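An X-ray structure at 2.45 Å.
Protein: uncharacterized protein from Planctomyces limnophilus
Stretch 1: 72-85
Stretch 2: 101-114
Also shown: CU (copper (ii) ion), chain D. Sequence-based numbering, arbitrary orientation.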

ATOM      1  N   VAL B  72       8.099  -0.045   3.397  1.00 48.34           N
ATOM      2  CA  VAL B  72       8.772  -0.603   4.569  1.00 49.38           C
ATOM      3  C   VAL B  72       8.155  -0.103   5.873  1.00 50.82           C
ATOM      4  O   VAL B  72       8.063   1.101   6.100  1.00 54.42           O
ATOM      5  CB  VAL B  72      10.268  -0.257   4.579  1.00 51.45           C
ATOM      6  CG1 VAL B  72      10.930  -0.826   5.827  1.00 54.71           C
ATOM      7  CG2 VAL B  72      10.945  -0.783   3.324  1.00 51.50           C
ATOM      8  N   LEU B  73       7.742  -1.032   6.731  1.00 54.06           N
ATOM      9  CA  LEU B  73       7.181  -0.682   8.031  1.00 58.19           C
ATOM     10  C   LEU B  73       8.228  -0.811   9.137  1.00 61.86           C
ATOM     11  O   LEU B  73       8.272   0.001  10.062  1.00 67.27           O
ATOM     12  CB  LEU B  73       5.961  -1.552   8.343  1.00 57.34           C
ATOM     13  CG  LEU B  73       4.797  -1.421   7.353  1.00 57.27           C
ATOM     14  CD1 LEU B  73       3.548  -2.087   7.905  1.00 59.13           C
ATOM     15  CD2 LEU B  73       4.515   0.034   7.012  1.00 57.18           C
ATOM     16  N   ASP B  74       9.063  -1.838   9.045  1.00 67.28           N
ATOM     17  CA  ASP B  74      10.226  -1.949   9.918  1.00 72.07           C
ATOM     18  C   ASP B  74      11.300  -2.765   9.216  1.00 71.22           C
ATOM     19  O   ASP B  74      11.048  -3.372   8.177  1.00 72.49           O
ATOM     20  CB  ASP B  74       9.858  -2.571  11.270  1.00 76.46           C
ATOM     21  CG  ASP B  74       9.448  -4.028  11.157  1.00 84.78           C
ATOM     22  OD1 ASP B  74       8.405  -4.396  11.741  1.00 87.80           O
ATOM     23  OD2 ASP B  74      10.173  -4.813  10.508  1.00 85.68           O
ATOM     24  N   HIS B  75      12.500  -2.773   9.778  1.00 69.25           N
ATOM     25  CA  HIS B  75      13.606  -3.483   9.160  1.00 70.06           C
ATOM     26  C   HIS B  75      14.740  -3.678  10.147  1.00 74.06           C
ATOM     27  O   HIS B  75      14.871  -2.929  11.114  1.00 70.24           O
ATOM     28  CB  HIS B  75      14.114  -2.703   7.949  1.00 68.94           C
ATOM     29  CG  HIS B  75      14.729  -1.385   8.301  1.00 74.65           C
ATOM     30  ND1 HIS B  75      16.036  -1.265   8.722  1.00 82.20           N
ATOM     31  CD2 HIS B  75      14.217  -0.132   8.303  1.00 75.07           C
ATOM     32  CE1 HIS B  75      16.304   0.005   8.963  1.00 82.58           C
ATOM     33  NE2 HIS B  75      15.216   0.714   8.717  1.00 80.31           N
ATOM     34  N   ALA B  76      15.553  -4.698   9.897  1.00 62.25           N
ATOM     35  CA  ALA B  76      16.770  -4.914  10.662  1.00 63.12           C
ATOM     36  C   ALA B  76      17.832  -3.957  10.144  1.00 65.97           C
ATOM     37  O   ALA B  76      17.814  -3.575   8.972  1.00 62.78           O
ATOM     38  CB  ALA B  76      17.238  -6.348  10.517  1.00 62.59           C
ATOM     39  N   ALA B  77      18.749  -3.557  11.016  1.00 66.38           N
ATOM     40  CA  ALA B  77      19.842  -2.686  10.611  1.00 67.80           C
ATOM     41  C   ALA B  77      20.568  -3.293   9.413  1.00 65.87           C
ATOM     42  O   ALA B  77      20.782  -4.503   9.357  1.00 63.16           O
ATOM     43  CB  ALA B  77      20.807  -2.469  11.768  1.00 65.46           C
ATOM     44  N   HIS B  78      20.925  -2.445   8.453  1.00 69.35           N
ATOM     45  CA  HIS B  78      21.674  -2.859   7.265  1.00 70.45           C
ATOM     46  C   HIS B  78      20.849  -3.652   6.260  1.00 65.00           C
ATOM     47  O   HIS B  78      21.395  -4.164   5.284  1.00 63.98           O
ATOM     48  CB  HIS B  78      22.903  -3.685   7.643  1.00 72.28           C
ATOM     49  CG  HIS B  78      23.798  -3.018   8.637  1.00 77.89           C
ATOM     50  ND1 HIS B  78      24.068  -3.559   9.877  1.00 83.22           N
ATOM     51  CD2 HIS B  78      24.486  -1.855   8.576  1.00 78.09           C
ATOM     52  CE1 HIS B  78      24.884  -2.757  10.535  1.00 85.17           C
ATOM     53  NE2 HIS B  78      25.153  -1.715   9.768  1.00 84.82           N
ATOM     54  N   ALA B  79      19.546  -3.767   6.485  1.00 58.62           N
ATOM     55  CA  ALA B  79      18.701  -4.430   5.505  1.00 52.81           C
ATOM     56  C   ALA B  79      18.678  -3.550   4.267  1.00 51.03           C
ATOM     57  O   ALA B  79      18.670  -2.326   4.371  1.00 54.84           O
ATOM     58  CB  ALA B  79      17.304  -4.637   6.044  1.00 54.04           C
ATOM     59  N   THR B  80      18.694  -4.172   3.094  1.00 56.67           N
ATOM     60  CA  THR B  80      18.684  -3.421   1.847  1.00 60.39           C
ATOM     61  C   THR B  80      17.673  -3.987   0.869  1.00 53.00           C
ATOM     62  O   THR B  80      17.068  -5.032   1.105  1.00 56.34           O
ATOM     63  CB  THR B  80      20.061  -3.449   1.161  1.00 60.03           C
ATOM     64  OG1 THR B  80      20.358  -4.784   0.737  1.00 62.64           O
ATOM     65  CG2 THR B  80      21.146  -2.964   2.106  1.00 58.18           C
ATOM     66  N   ILE B  81      17.501  -3.278  -0.236  1.00 45.44           N
ATOM     67  CA  ILE B  81      16.722  -3.778  -1.353  1.00 44.82           C
ATOM     68  C   ILE B  81      17.627  -3.724  -2.569  1.00 45.29           C
ATOM     69  O   ILE B  81      18.408  -2.787  -2.723  1.00 45.19           O
ATOM     70  CB  ILE B  81      15.452  -2.940  -1.584  1.00 45.81           C
ATOM     71  CG1 ILE B  81      14.612  -3.545  -2.707  1.00 46.78           C
ATOM     72  CG2 ILE B  81      15.811  -1.500  -1.913  1.00 49.06           C
ATOM     73  CD1 ILE B  81      13.161  -3.141  -2.653  1.00 49.39           C
ATOM     74  N   GLU B  82      17.551  -4.746  -3.412  1.00 46.53           N
ATOM     75  CA  GLU B  82      18.359  -4.790  -4.620  1.00 47.63           C
ATOM     76  C   GLU B  82      17.475  -4.617  -5.837  1.00 50.88           C
ATOM     77  O   GLU B  82      16.547  -5.392  -6.053  1.00 49.67           O
ATOM     78  CB  GLU B  82      19.136  -6.102  -4.703  1.00 51.57           C
ATOM     79  CG  GLU B  82      20.246  -6.211  -3.669  1.00 67.11           C
ATOM     80  CD  GLU B  82      20.963  -7.549  -3.709  1.00 72.86           C
ATOM     81  OE1 GLU B  82      20.560  -8.423  -4.508  1.00 71.55           O
ATOM     82  OE2 GLU B  82      21.929  -7.726  -2.939  1.00 76.25           O
ATOM     83  N   LEU B  83      17.760  -3.583  -6.622  1.00 49.37           N
ATOM     84  CA  LEU B  83      17.002  -3.301  -7.832  1.00 44.49           C
ATOM     85  C   LEU B  83      17.948  -3.303  -9.024  1.00 48.08           C
ATOM     86  O   LEU B  83      18.876  -2.496  -9.095  1.00 48.55           O
ATOM     87  CB  LEU B  83      16.283  -1.958  -7.704  1.00 45.05           C
ATOM     88  CG  LEU B  83      15.275  -1.890  -6.556  1.00 47.54           C
ATOM     89  CD1 LEU B  83      14.868  -0.458  -6.260  1.00 49.90           C
ATOM     90  CD2 LEU B  83      14.057  -2.724  -6.885  1.00 48.56           C
ATOM     91  N   ASN B  84      17.716  -4.225  -9.953  1.00 53.31           N
ATOM     92  CA  ASN B  84      18.616  -4.429 -11.084  1.00 54.07           C
ATOM     93  C   ASN B  84      20.082  -4.366 -10.667  1.00 53.41           C
ATOM     94  O   ASN B  84      20.877  -3.645 -11.266  1.00 57.94           O
ATOM     95  CB  ASN B  84      18.340  -3.410 -12.194  1.00 55.43           C
ATOM     96  CG  ASN B  84      17.037  -3.684 -12.932  1.00 58.75           C
ATOM     97  OD1 ASN B  84      16.632  -4.836 -13.097  1.00 54.62           O
ATOM     98  ND2 ASN B  84      16.382  -2.620 -13.386  1.00 57.96           N
ATOM     99  N   GLY B  85      20.427  -5.118  -9.627  1.00 52.51           N
ATOM    100  CA  GLY B  85      21.812  -5.273  -9.215  1.00 56.77           C
ATOM    101  C   GLY B  85      22.380  -4.128  -8.393  1.00 55.90           C
ATOM    102  O   GLY B  85      23.553  -4.156  -8.021  1.00 59.27           O
TER
HETATM  103 CU    CU D 201       8.290  -9.373  -6.482  1.00 70.35          CU
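Stretch 2 101-114: LVRHRIVGEATIIN

How does stretch 2 lie along stretch 1? It runs antiparallel, as two separate ladders with loops between them: strand 110-114 meets the beginning of stretch 1, and strand 104-107 pairs with strand 80-83, their N-to-C directions 162° apart and their axes 4.8 Å apart at closest approach. Together the two stretches bury 970 Å² of surface, counting both sides.

What happens where stretch 1 begins? Val72 faces Ile112 as a non-hydrogen-bonded pair, CA to CA 4.5 Å, and then a beta bulge shifts the register by one. At the bulge a single carbonyl serves two amides: Leu73 N donates to Thr111 O at 2.9 Å, while Asp74 N reaches the same Thr111 O in a weak bond of 3.4 Å. The chain turns a corner at Leu73, whose side chain points toward stretch 2 and brings CD1 to 3.8 Å from Ile113 CG1. Thr111 N returns a bond to Asp74 O at 3.0 Å, and on the same face Asp74 OD2 lies 2.9 Å from Thr111 OG1. His75 then packs closely on Ala110, CA to CA 4.0 Å, with its ring end leading away.

How is the gap between the ladders crossed? Ala76 N donates to Glu109 O at 3.1 Å, and stretch 1 then makes a type II turn from Ala76 to Ala79, closed by Ala79 N to Ala76 O at 3.0 Å. Ala77 and His78, at the middle of the turn, make no contact with stretch 2. Opposite Ala79 sits Gly108, with phi/psi of 89/172; a CB there would come within 3.3 Å of Ala79 CA, so the absent side chain lets the backbones approach.

What holds the second ladder together? Thr80 and Val107 exchange backbone bonds, Thr80 N to Val107 O and Val107 N to Thr80 O, both 3.0 Å. Ile81 and Ile106 lie on the other face, CG1 to CG1 4.3 Å. Glu82 N donates to Arg105 O at 2.9 Å and Arg105 N to Glu82 O at 3.2 Å; their side chains add a salt bridge, Glu82 OE1 to Arg105 NE at 2.8 Å, with the carboxylate oxygen at the guanidinium edge, near its plane.

How does the contact end? Leu83 CD2 rests 3.7 Å from His104 CB and 4.0 Å from Val102 CG1, while His104 NE2 binds the copper ion at 2.2 Å. Beyond the strand, Asn84 clasps Arg103 twice: Asn84 N donates to Arg103 O at 2.8 Å, and Arg103 N to Asn84 OD1 at 3.0 Å.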

ATOM      1  N   LEU B 101       9.759  -6.285 -15.004  1.00 44.48           N
ATOM      2  CA  LEU B 101      11.080  -6.504 -15.598  1.00 39.87           C
ATOM      3  C   LEU B 101      12.229  -6.051 -14.705  1.00 39.65           C
ATOM      4  O   LEU B 101      13.377  -6.427 -14.932  1.00 44.85           O
ATOM      5  CB  LEU B 101      11.195  -5.866 -16.986  1.00 38.96           C
ATOM      6  CG  LEU B 101      10.226  -6.419 -18.034  1.00 44.32           C
ATOM      7  CD1 LEU B 101      10.734  -6.119 -19.434  1.00 49.10           C
ATOM      8  CD2 LEU B 101      10.004  -7.920 -17.854  1.00 45.01           C
ATOM      9  N   VAL B 102      11.929  -5.262 -13.680  1.00 41.35           N
ATOM     10  CA  VAL B 102      12.960  -4.862 -12.733  1.00 44.43           C
ATOM     11  C   VAL B 102      13.304  -6.018 -11.800  1.00 42.68           C
ATOM     12  O   VAL B 102      12.487  -6.419 -10.976  1.00 44.55           O
ATOM     13  CB  VAL B 102      12.517  -3.651 -11.896  1.00 49.43           C
ATOM     14  CG1 VAL B 102      13.476  -3.423 -10.737  1.00 53.77           C
ATOM     15  CG2 VAL B 102      12.429  -2.411 -12.771  1.00 44.51           C
ATOM     16  N   ARG B 103      14.510  -6.565 -11.941  1.00 43.59           N
ATOM     17  CA  ARG B 103      14.982  -7.611 -11.038  1.00 41.85           C
ATOM     18  C   ARG B 103      15.052  -7.048  -9.627  1.00 43.43           C
ATOM     19  O   ARG B 103      15.544  -5.941  -9.424  1.00 42.99           O
ATOM     20  CB  ARG B 103      16.362  -8.118 -11.458  1.00 39.76           C
ATOM     21  CG  ARG B 103      16.350  -9.186 -12.542  1.00 41.41           C
ATOM     22  CD  ARG B 103      15.770  -8.687 -13.861  1.00 44.51           C
ATOM     23  NE  ARG B 103      15.912  -9.690 -14.916  1.00 48.99           N
ATOM     24  CZ  ARG B 103      15.355  -9.615 -16.124  1.00 47.08           C
ATOM     25  NH1 ARG B 103      14.591  -8.584 -16.461  1.00 46.09           N
ATOM     26  NH2 ARG B 103      15.555 -10.586 -17.000  1.00 46.49           N
ATOM     27  N   HIS B 104      14.565  -7.803  -8.650  1.00 47.20           N
ATOM     28  CA  HIS B 104      14.510  -7.291  -7.289  1.00 47.08           C
ATOM     29  C   HIS B 104      14.490  -8.381  -6.229  1.00 50.34           C
ATOM     30  O   HIS B 104      14.077  -9.513  -6.485  1.00 50.89           O
ATOM     31  CB  HIS B 104      13.286  -6.381  -7.106  1.00 41.95           C
ATOM     32  CG  HIS B 104      11.972  -7.079  -7.286  1.00 40.98           C
ATOM     33  ND1 HIS B 104      11.461  -7.391  -8.526  1.00 47.29           N
ATOM     34  CD2 HIS B 104      11.061  -7.518  -6.383  1.00 43.67           C
ATOM     35  CE1 HIS B 104      10.296  -7.999  -8.383  1.00 46.88           C
ATOM     36  NE2 HIS B 104      10.031  -8.091  -7.092  1.00 49.92           N
ATOM     37  N   ARG B 105      14.948  -8.015  -5.035  1.00 52.00           N
ATOM     38  CA  ARG B 105      14.803  -8.841  -3.844  1.00 51.17           C
ATOM     39  C   ARG B 105      15.223  -8.037  -2.624  1.00 51.60           C
ATOM     40  O   ARG B 105      15.942  -7.046  -2.744  1.00 51.57           O
ATOM     41  CB  ARG B 105      15.658 -10.097  -3.929  1.00 51.35           C
ATOM     42  CG  ARG B 105      17.141  -9.816  -3.938  1.00 57.43           C
ATOM     43  CD  ARG B 105      17.936 -11.015  -3.479  1.00 60.95           C
ATOM     44  NE  ARG B 105      19.363 -10.781  -3.651  1.00 66.63           N
ATOM     45  CZ  ARG B 105      20.285 -11.734  -3.677  1.00 70.87           C
ATOM     46  NH1 ARG B 105      19.939 -13.007  -3.548  1.00 71.37           N
ATOM     47  NH2 ARG B 105      21.560 -11.410  -3.843  1.00 75.70           N
ATOM     48  N   ILE B 106      14.771  -8.467  -1.452  1.00 49.94           N
ATOM     49  CA  ILE B 106      15.178  -7.842  -0.203  1.00 51.77           C
ATOM     50  C   ILE B 106      16.243  -8.687   0.495  1.00 52.92           C
ATOM     51  O   ILE B 106      16.254  -9.912   0.388  1.00 56.59           O
ATOM     52  CB  ILE B 106      13.974  -7.610   0.722  1.00 49.49           C
ATOM     53  CG1 ILE B 106      13.161  -6.424   0.206  1.00 47.54           C
ATOM     54  CG2 ILE B 106      14.434  -7.343   2.149  1.00 50.73           C
ATOM     55  CD1 ILE B 106      11.886  -6.165   0.970  1.00 52.22           C
ATOM     56  N   VAL B 107      17.143  -8.012   1.198  1.00 54.80           N
ATOM     57  CA  VAL B 107      18.255  -8.668   1.870  1.00 51.88           C
ATOM     58  C   VAL B 107      18.237  -8.257   3.332  1.00 51.57           C
ATOM     59  O   VAL B 107      18.212  -7.068   3.644  1.00 53.96           O
ATOM     60  CB  VAL B 107      19.593  -8.267   1.226  1.00 51.65           C
ATOM     61  CG1 VAL B 107      20.764  -8.860   1.993  1.00 53.14           C
ATOM     62  CG2 VAL B 107      19.624  -8.709  -0.232  1.00 50.70           C
ATOM     63  N   GLY B 108      18.240  -9.241   4.226  1.00 51.02           N
ATOM     64  CA  GLY B 108      18.074  -8.979   5.645  1.00 50.74           C
ATOM     65  C   GLY B 108      16.601  -8.985   6.005  1.00 54.01           C
ATOM     66  O   GLY B 108      15.746  -9.042   5.122  1.00 55.72           O
ATOM     67  N   GLU B 109      16.295  -8.916   7.296  1.00 66.22           N
ATOM     68  CA  GLU B 109      14.912  -9.017   7.745  1.00 68.02           C
ATOM     69  C   GLU B 109      14.166  -7.695   7.591  1.00 68.76           C
ATOM     70  O   GLU B 109      14.759  -6.620   7.653  1.00 71.91           O
ATOM     71  CB  GLU B 109      14.854  -9.490   9.195  1.00 71.29           C
ATOM     72  CG  GLU B 109      15.435 -10.881   9.402  1.00 77.79           C
ATOM     73  CD  GLU B 109      14.765 -11.638  10.537  1.00 86.00           C
ATOM     74  OE1 GLU B 109      13.583 -11.359  10.827  1.00 90.45           O
ATOM     75  OE2 GLU B 109      15.423 -12.514  11.139  1.00 83.38           O
ATOM     76  N   ALA B 110      12.855  -7.788   7.390  1.00 64.44           N
ATOM     77  CA  ALA B 110      12.028  -6.605   7.185  1.00 61.72           C
ATOM     78  C   ALA B 110      10.541  -6.952   7.193  1.00 59.58           C
ATOM     79  O   ALA B 110      10.155  -8.103   6.995  1.00 61.21           O
ATOM     80  CB  ALA B 110      12.396  -5.933   5.870  1.00 61.85           C
ATOM     81  N   THR B 111       9.713  -5.941   7.434  1.00 57.49           N
ATOM     82  CA  THR B 111       8.267  -6.072   7.320  1.00 57.14           C
ATOM     83  C   THR B 111       7.768  -5.034   6.321  1.00 55.36           C
ATOM     84  O   THR B 111       8.082  -3.851   6.440  1.00 55.38           O
ATOM     85  CB  THR B 111       7.567  -5.836   8.667  1.00 62.00           C
ATOM     86  OG1 THR B 111       8.142  -6.687   9.667  1.00 66.50           O
ATOM     87  CG2 THR B 111       6.075  -6.119   8.548  1.00 62.41           C
ATOM     88  N   ILE B 112       6.989  -5.469   5.338  1.00 47.06           N
ATOM     89  CA  ILE B 112       6.540  -4.555   4.303  1.00 47.04           C
ATOM     90  C   ILE B 112       5.065  -4.710   3.967  1.00 45.62           C
ATOM     91  O   ILE B 112       4.452  -5.739   4.246  1.00 45.05           O
ATOM     92  CB  ILE B 112       7.346  -4.744   3.006  1.00 47.38           C
ATOM     93  CG1 ILE B 112       7.074  -6.122   2.400  1.00 51.97           C
ATOM     94  CG2 ILE B 112       8.831  -4.574   3.275  1.00 49.05           C
ATOM     95  CD1 ILE B 112       7.190  -6.147   0.897  1.00 60.69           C
ATOM     96  N   ILE B 113       4.502  -3.653   3.391  1.00 44.52           N
ATOM     97  CA  ILE B 113       3.231  -3.736   2.697  1.00 41.94           C
ATOM     98  C   ILE B 113       3.551  -3.817   1.215  1.00 41.61           C
ATOM     99  O   ILE B 113       4.093  -2.877   0.649  1.00 48.37           O
ATOM    100  CB  ILE B 113       2.368  -2.481   2.905  1.00 40.44           C
ATOM    101  CG1 ILE B 113       2.057  -2.260   4.387  1.00 43.72           C
ATOM    102  CG2 ILE B 113       1.081  -2.592   2.097  1.00 45.07           C
ATOM    103  CD1 ILE B 113       1.122  -3.273   4.973  1.00 54.55           C
ATOM    104  N   ASN B 114       3.223  -4.934   0.584  1.00 46.91           N
ATOM    105  CA  ASN B 114       3.447  -5.064  -0.845  1.00 42.16           C
ATOM    106  C   ASN B 114       2.154  -4.823  -1.611  1.00 42.02           C
ATOM    107  O   ASN B 114       1.195  -5.582  -1.490  1.00 45.98           O
ATOM    108  CB  ASN B 114       4.022  -6.440  -1.181  1.00 46.03           C
ATOM    109  CG  ASN B 114       4.330  -6.593  -2.652  1.00 53.41           C
ATOM    110  OD1 ASN B 114       4.306  -5.615  -3.406  1.00 54.94           O
ATOM    111  ND2 ASN B 114       4.627  -7.820  -3.073  1.00 52.06           N
TER